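Long-range contacts in putative secreted glycosylhydrolase (Parabacteroides distasonis ATCC 8503, PDB 3IMM), which is probably a secreted carbohydrate-active hydrolase of the 3-keto-disaccharide hydrolase family and binds a sodium ion in the crystal: residues Glu47-Asp52 with Ile196-Leu201; Lys8-Lys13 with Ile40-Glu45; Lys56-Thr61 with Asp188-Phe193; Leu51-Lys56 with Met125-Ala130. All blocks are in the same frame, centred on the assembly; numbering follows the deposited sequence.

Contact 1: residues Glu47-Asp52 with Ile196-Leu201; sequences ENFELD and IKIRSL
Glu50 and Arg199 face each other as an antiparallel hydrogen-bonded pair, and their side chains run alongside one another on the same face of the sheet. Followed outward, Glu50 first sets CB 3.9 Å from Leu201 CD2, then CG 3.9 Å from Arg199 CG. The chi1 of 55° places this CG between the backbone N and the carbonyl carbon, and the chain is extended beyond it. Glu50 CD lies 3.7 Å from Arg199 NE. OE1 stays near Leu201 CD2, while OE2 takes both donors of a side-on grip, from Arg199 NE at 2.7 Å and Arg199 NH2 at 2.9 Å. Both nitrogens come from the same face of the carboxylate plane, which is turned 30° from the guanidinium; OE2 itself lies near the guanidinium plane. A water donates to Glu50 OE2 and Ser200 O. An alanine at Arg199 would probably cost Glu50 OE2 both of its arginine donors, leaving that oxygen to the water and the carboxylate freer to turn. Next to this pair, Lys197 CG lies 3.7 Å from Asp52 CB, whereas the Asp52 carboxylate is engaged by Arg126. The other face is apolar: Ile198 CD1 sits 3.7 Å from Phe49 CD1, obliquely to the ring, and Leu51 CD1 approaches Ile196 CG2. These side chains meet Ile180 and Leu182 of strand 179-182 and Val65 of strand 62-69. Asn48 and Phe49, both opposite Cys129, form a G1 beta bulge where strand 49-57 begins. A two-faced pairing of this kind, charged outside and apolar inside, is characteristic of the antiparallel beta sandwich of the concanavalin-like clan.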
# COMPACT_ATOMS: atom_id res chain seq x y z
N GLU A 47 -10.89 -4.85 9.15
CA GLU A 47 -11.54 -3.57 8.93
C GLU A 47 -11.34 -2.73 10.18
O GLU A 47 -11.06 -3.28 11.28
CB GLU A 47 -13.04 -3.75 8.66
CG GLU A 47 -13.78 -4.48 9.76
CD GLU A 47 -15.25 -4.66 9.43
OE1 GLU A 47 -15.72 -4.08 8.41
OE2 GLU A 47 -15.93 -5.37 10.20
N ASN A 48 -11.47 -1.42 10.03
CA ASN A 48 -11.45 -0.51 11.21
C ASN A 48 -10.17 -0.69 12.01
O ASN A 48 -10.17 -1.05 13.19
CB ASN A 48 -12.70 -0.73 12.08
CG ASN A 48 -13.95 -0.36 11.35
OD1 ASN A 48 -13.99 0.67 10.65
ND2 ASN A 48 -14.99 -1.19 11.47
N PHE A 49 -9.08 -0.44 11.31
CA PHE A 49 -7.76 -0.69 11.80
C PHE A 49 -6.79 0.43 11.41
O PHE A 49 -7.09 1.25 10.58
CB PHE A 49 -7.28 -2.03 11.25
CG PHE A 49 -7.08 -2.06 9.78
CD1 PHE A 49 -5.89 -1.59 9.20
CD2 PHE A 49 -8.04 -2.62 8.95
CE1 PHE A 49 -5.70 -1.65 7.81
CE2 PHE A 49 -7.86 -2.65 7.57
CZ PHE A 49 -6.69 -2.18 7.00
N GLU A 50 -5.65 0.46 12.10
CA GLU A 50 -4.50 1.21 11.66
C GLU A 50 -3.31 0.27 11.50
O GLU A 50 -3.02 -0.59 12.40
CB GLU A 50 -4.19 2.39 12.57
CG GLU A 50 -4.01 2.12 13.98
CD GLU A 50 -3.89 3.39 14.81
OE1 GLU A 50 -3.71 4.48 14.24
OE2 GLU A 50 -3.98 3.30 16.03
N LEU A 51 -2.66 0.42 10.35
CA LEU A 51 -1.54 -0.39 9.95
C LEU A 51 -0.32 0.53 9.97
O LEU A 51 -0.35 1.60 9.39
CB LEU A 51 -1.82 -0.97 8.55
CG LEU A 51 -0.73 -1.76 7.80
CD1 LEU A 51 -0.47 -3.10 8.48
CD2 LEU A 51 -1.12 -1.96 6.33
N ASP A 52 0.73 0.10 10.67
CA ASP A 52 2.03 0.76 10.70
C ASP A 52 3.06 -0.13 10.03
O ASP A 52 3.04 -1.38 10.19
CB ASP A 52 2.50 0.93 12.14
CG ASP A 52 2.27 2.29 12.67
OD1 ASP A 52 1.28 2.92 12.31
OD2 ASP A 52 3.09 2.73 13.46
N ILE A 196 6.05 -4.27 10.70
CA ILE A 196 4.70 -4.26 10.15
C ILE A 196 3.75 -4.77 11.22
O ILE A 196 3.81 -5.94 11.65
CB ILE A 196 4.58 -5.10 8.91
CG1 ILE A 196 5.73 -4.84 7.95
CG2 ILE A 196 3.26 -4.84 8.19
CD1 ILE A 196 5.96 -5.97 7.00
N LYS A 197 2.89 -3.86 11.67
CA LYS A 197 1.99 -4.10 12.79
C LYS A 197 0.64 -3.44 12.61
O LYS A 197 0.46 -2.53 11.81
CB LYS A 197 2.64 -3.66 14.11
CG LYS A 197 3.09 -2.17 14.15
CD LYS A 197 3.88 -1.91 15.39
CE LYS A 197 3.89 -0.42 15.82
NZ LYS A 197 4.74 -0.28 17.06
N ILE A 198 -0.32 -3.93 13.35
CA ILE A 198 -1.69 -3.52 13.17
C ILE A 198 -2.38 -3.46 14.55
O ILE A 198 -2.03 -4.19 15.47
CB ILE A 198 -2.42 -4.49 12.21
CG1 ILE A 198 -3.80 -3.95 11.85
CG2 ILE A 198 -2.53 -5.94 12.79
CD1 ILE A 198 -4.43 -4.68 10.67
N ARG A 199 -3.33 -2.54 14.70
CA ARG A 199 -4.27 -2.60 15.80
C ARG A 199 -5.61 -2.02 15.40
O ARG A 199 -5.71 -1.29 14.42
CB ARG A 199 -3.74 -1.89 17.02
CG ARG A 199 -3.63 -0.46 16.88
CD ARG A 199 -3.24 0.23 18.19
NE ARG A 199 -2.94 1.62 17.86
CZ ARG A 199 -2.29 2.47 18.65
NH1 ARG A 199 -1.84 2.09 19.83
NH2 ARG A 199 -2.05 3.69 18.21
N SER A 200 -6.65 -2.34 16.16
CA SER A 200 -7.98 -1.86 15.85
C SER A 200 -8.13 -0.39 16.22
O SER A 200 -7.48 0.10 17.13
CB SER A 200 -9.03 -2.70 16.55
OG SER A 200 -8.86 -4.07 16.16
N LEU A 201 -9.00 0.30 15.50
CA LEU A 201 -9.35 1.66 15.84
C LEU A 201 -10.42 1.61 16.97
O LEU A 201 -11.19 0.64 17.09
CB LEU A 201 -9.86 2.42 14.62
CG LEU A 201 -8.88 2.64 13.47
CD1 LEU A 201 -9.58 3.31 12.27
CD2 LEU A 201 -7.68 3.46 13.91
OXT LEU A 201 -10.54 2.48 17.83
O HOH W 1 -10.46 -3.75 13.89
O HOH W 2 -6.26 2.48 17.64

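Contact 2: residues Lys8-Lys13 with Ile40-Glu45; sequences KPLFGK and IWTKDE
Leu10 and Phe11 hold the two central positions of a type I beta turn from Pro9 to Gly12, closed by a 3.2 Å bond from Gly12 N to Pro9 O; the turn follows edge strand 8-9 of the six-stranded sheet and packs on strand 40-42 of the five-stranded sheet, joining the two sheets of the sandwich at their margin. Phe11 and Ile40 reach toward each other tip to tip. Ile40 CG1 stands over one face of the Phe11 ring, 4.2 Å from its centroid and 19° off the normal, a CH-pi contact. Leu10 CD2 covers the opposite face near its rim. Thr42 crosses Phe11 at about a right angle, with Thr42 CG2 3.7 Å from Phe11 CE1 and the backbone N of Thr42 at the ring edge. Leu10 CD1 is only 3.4 Å from Thr42 CG2, tighter than usual van der Waals contact. A chi1 of 56° sets Thr42 OG1 between the backbone N and the carbonyl carbon, and it donates to Asp44 O at 2.8 Å and also bonds Ile180 N. An alanine at Phe11 would probably open a gap between Ile40 and Leu10. A water links Asp44 OD2 to Lys8 NZ, weakly at the lysine. Since the side chains meet through carbon, with the Thr42 amide only at the ring edge, the fit rests on van der Waals and CH-pi contact rather than on directed bonds.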
# COMPACT_ATOMS: atom_id res chain seq x y z
N LYS A 8 -0.22 -5.69 17.17
CA LYS A 8 0.38 -7.00 16.94
C LYS A 8 1.08 -7.01 15.58
O LYS A 8 0.67 -6.29 14.63
CB LYS A 8 -0.67 -8.11 17.01
CG LYS A 8 -1.51 -8.22 15.74
CD LYS A 8 -2.66 -9.22 15.87
CE LYS A 8 -3.52 -9.18 14.60
NZ LYS A 8 -4.68 -10.12 14.54
N PRO A 9 2.14 -7.82 15.47
CA PRO A 9 2.77 -8.02 14.19
C PRO A 9 1.74 -8.52 13.15
O PRO A 9 0.98 -9.45 13.42
CB PRO A 9 3.84 -9.07 14.49
CG PRO A 9 3.46 -9.67 15.75
CD PRO A 9 2.81 -8.63 16.52
N LEU A 10 1.69 -7.88 12.00
CA LEU A 10 0.65 -8.18 11.03
C LEU A 10 0.71 -9.65 10.61
O LEU A 10 -0.32 -10.26 10.36
CB LEU A 10 0.81 -7.27 9.80
CG LEU A 10 -0.17 -7.47 8.65
CD1 LEU A 10 -1.64 -7.14 9.08
CD2 LEU A 10 0.29 -6.65 7.40
N PHE A 11 1.90 -10.21 10.48
CA PHE A 11 2.05 -11.55 9.96
C PHE A 11 2.47 -12.50 11.05
O PHE A 11 2.90 -13.61 10.76
CB PHE A 11 3.03 -11.61 8.76
CG PHE A 11 2.62 -10.79 7.57
CD1 PHE A 11 1.33 -10.87 7.03
CD2 PHE A 11 3.54 -9.93 6.97
CE1 PHE A 11 0.97 -10.11 5.94
CE2 PHE A 11 3.19 -9.20 5.83
CZ PHE A 11 1.90 -9.28 5.32
N GLY A 12 2.32 -12.08 12.31
CA GLY A 12 2.81 -12.83 13.44
C GLY A 12 4.31 -12.94 13.43
O GLY A 12 4.97 -12.20 12.74
N LYS A 13 4.85 -13.90 14.18
CA LYS A 13 6.28 -14.20 14.14
C LYS A 13 6.56 -15.23 13.08
O LYS A 13 5.76 -16.15 12.86
CB LYS A 13 6.74 -14.75 15.47
CG LYS A 13 6.35 -13.92 16.68
CD LYS A 13 6.50 -14.76 17.97
CE LYS A 13 7.73 -14.38 18.75
NZ LYS A 13 7.60 -12.95 19.24
N ILE A 40 2.23 -11.11 -0.65
CA ILE A 40 2.11 -11.77 0.66
C ILE A 40 0.83 -11.24 1.31
O ILE A 40 0.56 -10.02 1.25
CB ILE A 40 3.37 -11.52 1.58
CG1 ILE A 40 3.21 -12.20 2.96
CG2 ILE A 40 3.71 -9.99 1.74
CD1 ILE A 40 4.48 -12.47 3.65
N TRP A 41 0.03 -12.12 1.90
CA TRP A 41 -1.26 -11.72 2.42
C TRP A 41 -1.41 -12.14 3.84
O TRP A 41 -0.82 -13.12 4.28
CB TRP A 41 -2.43 -12.32 1.62
CG TRP A 41 -2.38 -11.99 0.15
CD1 TRP A 41 -1.92 -12.79 -0.84
CD2 TRP A 41 -2.80 -10.77 -0.46
NE1 TRP A 41 -2.01 -12.13 -2.05
CE2 TRP A 41 -2.55 -10.89 -1.84
CE3 TRP A 41 -3.39 -9.60 0.01
CZ2 TRP A 41 -2.85 -9.88 -2.75
CZ3 TRP A 41 -3.68 -8.60 -0.87
CH2 TRP A 41 -3.40 -8.74 -2.25
N THR A 42 -2.26 -11.39 4.55
CA THR A 42 -2.74 -11.85 5.82
C THR A 42 -3.63 -13.07 5.59
O THR A 42 -4.23 -13.22 4.52
CB THR A 42 -3.52 -10.73 6.57
OG1 THR A 42 -4.57 -10.25 5.75
CG2 THR A 42 -2.59 -9.57 6.94
N LYS A 43 -3.69 -13.96 6.58
CA LYS A 43 -4.57 -15.10 6.52
C LYS A 43 -6.00 -14.70 6.91
O LYS A 43 -6.98 -15.39 6.57
CB LYS A 43 -4.09 -16.22 7.46
CG LYS A 43 -2.86 -16.98 6.99
CD LYS A 43 -2.60 -18.13 7.99
CE LYS A 43 -1.51 -19.04 7.51
NZ LYS A 43 -1.13 -19.91 8.60
N ASP A 44 -6.11 -13.57 7.61
CA ASP A 44 -7.37 -13.05 8.15
C ASP A 44 -7.76 -11.69 7.52
O ASP A 44 -6.92 -10.98 6.99
CB ASP A 44 -7.25 -12.85 9.67
CG ASP A 44 -6.91 -14.13 10.40
OD1 ASP A 44 -7.39 -15.21 9.99
OD2 ASP A 44 -6.17 -14.03 11.41
N GLU A 45 -9.04 -11.35 7.60
CA GLU A 45 -9.56 -10.08 7.09
C GLU A 45 -9.61 -9.06 8.20
O GLU A 45 -9.77 -9.40 9.38
CB GLU A 45 -10.94 -10.25 6.47
CG GLU A 45 -10.94 -11.24 5.29
CD GLU A 45 -12.27 -11.31 4.58
OE1 GLU A 45 -12.78 -10.27 4.16
OE2 GLU A 45 -12.80 -12.41 4.42
O HOH W 3 -6.72 -11.35 13.06

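Contact 3: residues Lys56-Thr61 with Asp188-Phe193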
# COMPACT_ATOMS: atom_id res chain seq x y z
N LYS A 56 12.00 0.91 3.30
CA LYS A 56 13.18 1.55 2.68
C LYS A 56 13.13 1.33 1.18
O LYS A 56 12.87 0.24 0.70
CB LYS A 56 14.45 0.91 3.25
CG LYS A 56 15.81 1.38 2.70
CD LYS A 56 16.99 0.75 3.51
CE LYS A 56 17.17 -0.71 3.19
NZ LYS A 56 18.38 -1.29 3.78
N THR A 57 13.39 2.38 0.43
CA THR A 57 13.37 2.27 -1.02
C THR A 57 14.75 2.08 -1.60
O THR A 57 15.78 2.30 -0.95
CB THR A 57 12.74 3.53 -1.67
OG1 THR A 57 13.62 4.64 -1.49
CG2 THR A 57 11.38 3.83 -1.05
N ASP A 58 14.72 1.61 -2.84
CA ASP A 58 15.80 1.64 -3.80
C ASP A 58 15.49 2.76 -4.82
O ASP A 58 14.35 3.28 -4.90
CB ASP A 58 15.73 0.32 -4.56
CG ASP A 58 17.05 -0.30 -4.82
OD1 ASP A 58 18.09 0.31 -4.51
OD2 ASP A 58 17.03 -1.47 -5.30
N VAL A 59 16.46 3.08 -5.67
CA VAL A 59 16.25 4.04 -6.72
C VAL A 59 15.15 3.44 -7.60
O VAL A 59 15.26 2.31 -8.03
CB VAL A 59 17.55 4.37 -7.53
CG1 VAL A 59 17.23 5.18 -8.77
CG2 VAL A 59 18.55 5.13 -6.65
N GLY A 60 14.06 4.18 -7.77
CA GLY A 60 12.99 3.83 -8.69
C GLY A 60 11.98 2.83 -8.18
O GLY A 60 11.16 2.34 -8.95
N THR A 61 12.04 2.52 -6.88
CA THR A 61 11.02 1.68 -6.24
C THR A 61 9.57 2.08 -6.58
O THR A 61 9.21 3.24 -6.50
CB THR A 61 11.21 1.69 -4.71
OG1 THR A 61 12.40 0.98 -4.42
CG2 THR A 61 10.04 1.04 -3.98
N ASP A 188 14.13 -4.47 -11.11
CA ASP A 188 15.42 -4.36 -10.46
C ASP A 188 15.44 -3.53 -9.18
O ASP A 188 16.39 -3.62 -8.45
CB ASP A 188 16.46 -3.76 -11.42
CG ASP A 188 16.98 -4.77 -12.44
OD1 ASP A 188 16.86 -6.00 -12.23
OD2 ASP A 188 17.52 -4.28 -13.44
N SER A 189 14.41 -2.70 -8.95
CA SER A 189 14.34 -1.88 -7.73
C SER A 189 13.79 -2.73 -6.59
O SER A 189 12.71 -3.34 -6.71
CB SER A 189 13.47 -0.66 -7.95
OG SER A 189 14.01 0.15 -8.98
N LEU A 190 14.53 -2.79 -5.49
CA LEU A 190 14.08 -3.54 -4.34
C LEU A 190 13.27 -2.63 -3.42
O LEU A 190 13.22 -1.41 -3.59
CB LEU A 190 15.25 -4.15 -3.59
CG LEU A 190 16.32 -4.91 -4.40
CD1 LEU A 190 17.31 -5.60 -3.42
CD2 LEU A 190 15.70 -5.93 -5.34
N ILE A 191 12.60 -3.26 -2.48
CA ILE A 191 11.91 -2.60 -1.39
C ILE A 191 12.06 -3.51 -0.16
O ILE A 191 12.11 -4.72 -0.29
CB ILE A 191 10.42 -2.28 -1.76
CG1 ILE A 191 9.81 -1.41 -0.65
CG2 ILE A 191 9.64 -3.55 -1.97
CD1 ILE A 191 8.47 -0.68 -0.96
N TRP A 192 12.24 -2.90 1.01
CA TRP A 192 12.38 -3.60 2.27
C TRP A 192 11.34 -3.12 3.26
O TRP A 192 11.10 -1.91 3.37
CB TRP A 192 13.77 -3.32 2.86
CG TRP A 192 14.92 -3.83 2.02
CD1 TRP A 192 15.52 -5.03 2.13
CD2 TRP A 192 15.61 -3.14 0.97
NE1 TRP A 192 16.56 -5.14 1.24
CE2 TRP A 192 16.64 -3.99 0.51
CE3 TRP A 192 15.47 -1.88 0.37
CZ2 TRP A 192 17.51 -3.64 -0.53
CZ3 TRP A 192 16.34 -1.52 -0.64
CH2 TRP A 192 17.34 -2.41 -1.09
N PHE A 193 10.75 -4.06 4.01
CA PHE A 193 9.80 -3.72 5.04
C PHE A 193 10.22 -4.19 6.44
O PHE A 193 10.95 -5.21 6.61
CB PHE A 193 8.44 -4.32 4.76
CG PHE A 193 7.91 -4.06 3.37
CD1 PHE A 193 7.14 -2.96 3.10
CD2 PHE A 193 8.16 -4.99 2.35
CE1 PHE A 193 6.64 -2.77 1.85
CE2 PHE A 193 7.66 -4.81 1.09
CZ PHE A 193 6.90 -3.69 0.83
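Lys56 and Trp192 are brought together by two torsions: Lys56 CG lies anti to its backbone N, and a chi3 of 73° bends the chain to swing CE over the indole. Lys56 CE then makes a CH-pi contact, 3.5 Å from Trp192 CE3, and Lys56 NZ lies over the six-membered ring, 4.5 Å from its centroid and 16° off the normal, a cation-pi contact. Leu190 CB lies over the opposite face toward the rim, while Lys56 O meets the edge. The backbones of Lys56 and Trp192 form an antiparallel hydrogen-bonded pair, beyond which the backbone pairing is weak, with a long Asp58 N to Leu190 O bond, and side chains supply the shorter bonds. Asp58 OD2 accepts from Leu190 N at 2.8 Å, an almost straight bond on its anti lone pair. Thr61 OG1 donates to Leu190 O at 2.7 Å and accepts from Asp58 N at 2.9 Å, so one hydroxyl ties the turn to the neighbouring segment. Ser189 OG donates to Val59 O at 2.7 Å. Thr61 CG2 packs on Ile191 CD1, 3.8 Å away. A type II beta turn from Asp58 to Thr61, with Gly60 at a positive phi, carries the chain from strand 49-57 of one sheet to strand 62-69 of the other, whose Asn62 and Ser63 bind the sodium ion; crossings of this kind link the sheets of an antiparallel beta sandwich.

Contact 4: residues Leu51-Lys56 with Met125-Ala130; sequences LDLDFK and MRIKCA
Asp52 OD1 takes the shortest polar bond here, from Arg126 NE at 2.6 Å. The N-H points almost straight at the oxygen, meeting its syn lone pair, and OD1 lies in the guanidinium plane. A second, longer bond joins Arg126 NH2 to Asp52 OD2 at 3.2 Å, so the arginine grips the carboxylate side-on with the two planes only 27° apart, nearly coplanar. The bend at Arg126 chi3, -65°, turns NE toward the aspartate. Asp52 OD2 has a further, weak hydrogen bond from His124 NE2. Regular backbone bonds pair Leu51 with Ile127 and Leu53 with Met125. The two strands are central members of the six-stranded antiparallel sheet of the beta sandwich, and their other face is turned to Val65 in the opposing sheet. On that face Leu51 CD2 lies 4.2 Å from Ile127 CD1, side by side and pointing the same way. Ile127 CD1 also meets Leu53 CD2, at 4.3 Å. Farther along, the ring of Phe55 presents its edge to Met125, a selenomethionine in the crystal: Phe55 CE2 is 4.0 Å from Met125 CB. Met125 also touches Val136 and Leu138 of the next strand, 133-138.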
# COMPACT_ATOMS: atom_id res chain seq x y z
N LEU A 51 -2.66 0.42 10.35
CA LEU A 51 -1.54 -0.39 9.95
C LEU A 51 -0.32 0.53 9.97
O LEU A 51 -0.35 1.60 9.39
CB LEU A 51 -1.82 -0.97 8.55
CG LEU A 51 -0.73 -1.76 7.80
CD1 LEU A 51 -0.47 -3.10 8.48
CD2 LEU A 51 -1.12 -1.96 6.33
N ASP A 52 0.73 0.10 10.67
CA ASP A 52 2.03 0.76 10.70
C ASP A 52 3.06 -0.13 10.03
O ASP A 52 3.04 -1.38 10.19
CB ASP A 52 2.50 0.93 12.14
CG ASP A 52 2.27 2.29 12.67
OD1 ASP A 52 1.28 2.92 12.31
OD2 ASP A 52 3.09 2.73 13.46
N LEU A 53 3.98 0.50 9.32
CA LEU A 53 5.09 -0.21 8.72
C LEU A 53 6.23 0.74 8.43
O LEU A 53 6.01 1.92 8.15
CB LEU A 53 4.66 -0.89 7.44
CG LEU A 53 4.16 -0.04 6.25
CD1 LEU A 53 4.52 -0.69 4.94
CD2 LEU A 53 2.65 0.24 6.32
N ASP A 54 7.44 0.22 8.49
CA ASP A 54 8.62 0.93 8.05
C ASP A 54 8.86 0.39 6.67
O ASP A 54 8.55 -0.79 6.42
CB ASP A 54 9.84 0.62 8.93
CG ASP A 54 9.63 0.99 10.42
OD1 ASP A 54 8.68 1.74 10.73
OD2 ASP A 54 10.41 0.52 11.28
N PHE A 55 9.39 1.23 5.77
CA PHE A 55 9.91 0.75 4.52
C PHE A 55 11.13 1.56 4.08
O PHE A 55 11.29 2.73 4.47
CB PHE A 55 8.83 0.77 3.45
CG PHE A 55 8.39 2.13 3.05
CD1 PHE A 55 9.02 2.79 1.98
CD2 PHE A 55 7.32 2.75 3.69
CE1 PHE A 55 8.59 4.05 1.58
CE2 PHE A 55 6.90 4.03 3.31
CZ PHE A 55 7.54 4.68 2.27
N LYS A 56 12.00 0.91 3.30
CA LYS A 56 13.18 1.55 2.68
C LYS A 56 13.13 1.33 1.18
O LYS A 56 12.87 0.24 0.70
CB LYS A 56 14.45 0.91 3.25
CG LYS A 56 15.81 1.38 2.70
CD LYS A 56 16.99 0.75 3.51
CE LYS A 56 17.17 -0.71 3.19
NZ LYS A 56 18.38 -1.29 3.78
N MSE A 125 5.28 4.67 7.75
CA MSE A 125 3.96 4.97 7.22
C MSE A 125 2.92 4.34 8.14
O MSE A 125 3.06 3.20 8.57
CB MSE A 125 3.81 4.43 5.80
CG MSE A 125 2.40 4.51 5.25
SE MSE A 125 2.31 3.79 3.43
CE MSE A 125 3.04 5.31 2.62
N ARG A 126 1.90 5.12 8.45
CA ARG A 126 0.69 4.68 9.15
C ARG A 126 -0.53 4.85 8.23
O ARG A 126 -0.73 5.92 7.63
CB ARG A 126 0.50 5.47 10.44
CG ARG A 126 -0.82 5.15 11.15
CD ARG A 126 -0.82 5.69 12.53
NE ARG A 126 0.18 5.04 13.37
CZ ARG A 126 0.52 5.44 14.60
NH1 ARG A 126 -0.09 6.44 15.20
NH2 ARG A 126 1.48 4.80 15.24
N ILE A 127 -1.32 3.80 8.10
CA ILE A 127 -2.52 3.82 7.25
C ILE A 127 -3.69 3.54 8.18
O ILE A 127 -3.73 2.50 8.80
CB ILE A 127 -2.47 2.79 6.12
CG1 ILE A 127 -1.17 2.93 5.33
CG2 ILE A 127 -3.65 2.94 5.18
CD1 ILE A 127 -0.92 1.74 4.39
N LYS A 128 -4.60 4.49 8.29
CA LYS A 128 -5.79 4.36 9.12
C LYS A 128 -6.95 4.07 8.19
O LYS A 128 -7.28 4.87 7.30
CB LYS A 128 -6.07 5.62 9.96
CG LYS A 128 -4.88 6.09 10.82
CD LYS A 128 -5.24 7.22 11.81
CE LYS A 128 -5.54 6.71 13.20
NZ LYS A 128 -6.08 7.74 14.12
N CYS A 129 -7.57 2.91 8.41
CA CYS A 129 -8.62 2.42 7.54
C CYS A 129 -9.93 2.30 8.31
O CYS A 129 -10.19 1.31 8.97
CB CYS A 129 -8.21 1.11 6.92
SG CYS A 129 -6.83 1.26 5.75
N ALA A 130 -10.74 3.34 8.22
CA ALA A 130 -11.95 3.46 9.00
C ALA A 130 -13.14 3.44 8.05
O ALA A 130 -13.62 4.48 7.62
CB ALA A 130 -11.92 4.77 9.86

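Overall arrangement
Strand 49-57 runs through three contacts, pairing with strand 191-200 in contacts 1 and 3 and with strand 122-130 in contact 4. Contacts 1 and 4 have centres about 8 Å apart and share Leu51 and Asp52; contact 3 lies at the far end, about 24 Å from contact 1 centre to centre. Contact 2, about 11 Å from contact 1 centre to centre, touches it through a probable hydrogen bond from Leu10 N to Ile196 O (2.9 Å) and through Leu10 CD2 on Leu51 CD1 (3.8 Å). The sodium ion is nearest contact 3: about 8 Å from the side chain of Thr61, against about 10, 12 and 14 Å from those of Met125, Trp41 and Leu51.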